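Local coordinates for uncharacterized hypothetical protein (Parabacteroides merdae, PDB 4EI0) that is of unknown function and belongs to the DUF4466 family, built mainly from antiparallel beta-sheets, at residues 210-215 / 229-234. Residues are numbered along the deposited sequence; the frame is centred on the assembly and turned at random.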
loop_
_atom_site.group_PDB
_atom_site.type_symbol
_atom_site.label_atom_id
_atom_site.label_comp_id
_atom_site.label_asym_id
_atom_site.label_seq_id
_atom_site.Cartn_x
_atom_site.Cartn_y
_atom_site.Cartn_z
ATOM N N TYR B 210 -13.659 -51.171 -16.083
ATOM C CA TYR B 210 -14.118 -52.523 -15.833
ATOM C C TYR B 210 -13.623 -52.997 -14.487
ATOM O O TYR B 210 -12.681 -52.467 -13.942
ATOM C CB TYR B 210 -13.580 -53.463 -16.881
ATOM C CG TYR B 210 -13.929 -53.082 -18.266
ATOM C CD1 TYR B 210 -15.255 -53.081 -18.679
ATOM C CD2 TYR B 210 -12.950 -52.752 -19.199
ATOM C CE1 TYR B 210 -15.594 -52.781 -19.974
ATOM C CE2 TYR B 210 -13.289 -52.454 -20.523
ATOM C CZ TYR B 210 -14.617 -52.480 -20.899
ATOM O OH TYR B 210 -15.006 -52.173 -22.202
ATOM N N THR B 211 -14.253 -54.038 -13.986
ATOM C CA THR B 211 -13.963 -54.599 -12.683
ATOM C C THR B 211 -14.117 -56.135 -12.777
ATOM O O THR B 211 -14.426 -56.643 -13.846
ATOM C CB THR B 211 -14.908 -53.988 -11.637
ATOM O OG1 THR B 211 -14.298 -54.110 -10.347
ATOM C CG2 THR B 211 -16.277 -54.687 -11.651
ATOM N N SER B 212 -13.894 -56.877 -11.687
ATOM C CA SER B 212 -13.800 -58.351 -11.758
ATOM C C SER B 212 -15.009 -58.998 -12.423
ATOM O O SER B 212 -14.868 -59.950 -13.168
ATOM C CB SER B 212 -13.611 -58.973 -10.368
ATOM O OG SER B 212 -14.794 -58.814 -9.600
ATOM N N SER B 213 -16.202 -58.484 -12.152
ATOM C CA SER B 213 -17.405 -59.115 -12.672
ATOM C C SER B 213 -17.966 -58.403 -13.901
ATOM O O SER B 213 -19.049 -58.703 -14.326
ATOM C CB SER B 213 -18.446 -59.216 -11.558
ATOM O OG SER B 213 -18.679 -57.952 -10.984
ATOM N N SER B 214 -17.232 -57.479 -14.521
ATOM C CA SER B 214 -17.776 -56.840 -15.728
ATOM C C SER B 214 -18.164 -57.928 -16.749
ATOM O O SER B 214 -17.438 -58.891 -16.900
ATOM C CB SER B 214 -16.776 -55.875 -16.366
ATOM O OG SER B 214 -16.452 -54.759 -15.534
ATOM N N PRO B 215 -19.307 -57.793 -17.435
ATOM C CA PRO B 215 -19.646 -58.857 -18.395
ATOM C C PRO B 215 -18.763 -58.833 -19.642
ATOM O O PRO B 215 -18.543 -57.741 -20.199
ATOM C CB PRO B 215 -21.099 -58.568 -18.767
ATOM C CG PRO B 215 -21.551 -57.437 -17.901
ATOM C CD PRO B 215 -20.353 -56.766 -17.322
ATOM N N VAL B 229 -9.302 -59.674 -8.597
ATOM C CA VAL B 229 -10.472 -60.284 -7.972
ATOM C C VAL B 229 -11.430 -59.254 -7.288
ATOM O O VAL B 229 -12.554 -59.584 -6.946
ATOM C CB VAL B 229 -9.993 -61.296 -6.918
ATOM C CG1 VAL B 229 -9.275 -62.468 -7.592
ATOM C CG2 VAL B 229 -9.062 -60.597 -5.931
ATOM N N ASN B 230 -11.013 -58.007 -7.096
ATOM C CA ASN B 230 -11.895 -57.003 -6.479
ATOM C C ASN B 230 -13.097 -56.621 -7.348
ATOM O O ASN B 230 -12.951 -56.239 -8.506
ATOM C CB ASN B 230 -11.112 -55.742 -6.122
ATOM C CG ASN B 230 -10.074 -55.989 -5.079
ATOM O OD1 ASN B 230 -10.088 -57.032 -4.444
ATOM N ND2 ASN B 230 -9.169 -55.035 -4.882
ATOM N N ASN B 231 -14.294 -56.754 -6.786
ATOM C CA ASN B 231 -15.527 -56.364 -7.479
ATOM C C ASN B 231 -15.995 -54.960 -7.020
ATOM O O ASN B 231 -16.720 -54.810 -6.056
ATOM C CB ASN B 231 -16.615 -57.406 -7.258
ATOM C CG ASN B 231 -17.765 -57.237 -8.218
ATOM O OD1 ASN B 231 -17.699 -56.473 -9.197
ATOM N ND2 ASN B 231 -18.847 -57.906 -7.918
ATOM N N THR B 232 -15.495 -53.947 -7.694
ATOM C CA THR B 232 -15.726 -52.562 -7.317
ATOM C C THR B 232 -17.132 -52.114 -7.719
ATOM O O THR B 232 -17.601 -52.466 -8.788
ATOM C CB THR B 232 -14.657 -51.689 -8.006
ATOM O OG1 THR B 232 -13.365 -52.152 -7.607
ATOM C CG2 THR B 232 -14.792 -50.224 -7.616
ATOM N N LYS B 233 -17.806 -51.371 -6.847
ATOM C CA LYS B 233 -19.103 -50.779 -7.162
ATOM C C LYS B 233 -18.917 -49.399 -7.759
ATOM O O LYS B 233 -18.139 -48.600 -7.230
ATOM C CB LYS B 233 -19.930 -50.601 -5.881
ATOM C CG LYS B 233 -20.348 -51.900 -5.207
ATOM C CD LYS B 233 -21.141 -51.568 -3.937
ATOM C CE LYS B 233 -21.839 -52.797 -3.369
ATOM N NZ LYS B 233 -20.846 -53.902 -3.234
HETATM N N MSE B 234 -19.656 -49.094 -8.812
HETATM C CA MSE B 234 -19.478 -47.839 -9.565
HETATM C C MSE B 234 -20.818 -47.232 -9.999
HETATM O O MSE B 234 -21.736 -47.979 -10.343
HETATM C CB MSE B 234 -18.697 -48.155 -10.859
HETATM C CG MSE B 234 -17.263 -48.518 -10.687
HETATM SE SE MSE B 234 -16.548 -48.977 -12.423
HETATM C CE MSE B 234 -16.934 -50.886 -12.495
#
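The carboxamide of N231 has the hydroxyls of S213 and S212 on the same side of its plane, and T211 at its oxygen end. S213 OG donates a short hydrogen bond to N231 OD1 (2.5 Å), reaching the OD1/ND2 end obliquely from above the carbonyl plane at a C=O...O angle of 100°. S212 OG is shifted to the other end of the group and rests 3.3 Å from N231 CB, while the T211 methyl CG2 meets N231 OD1 near the amide plane at 3.4 Å. N231 CG stands anti to its backbone N (chi1 -165°), which puts CG beside the S213 hydroxyl.

T211 OG1 accepts a nearly straight bond from the amide N-H of T232 (2.9 Å, 160°) and also bonds D194 O, so this buried hydroxyl has two partners. S212 adds two weak bonds to N230 O, one from its backbone N and one from OG, both 3.4 Å. The methyl CE of M234, a selenomethionine, packs on T211 CB at 3.8 Å.

T211 to S214 form a type I turn, closed by S214 N to T211 O, in which S214 OG accepts T211 N (2.8 Å). This turn leaves strand 207-210 and packs against the approach to strand 233-238, an outermost strand, within this chain, of another sheet; S213 and S214 also bond N269, just before strand 270-274.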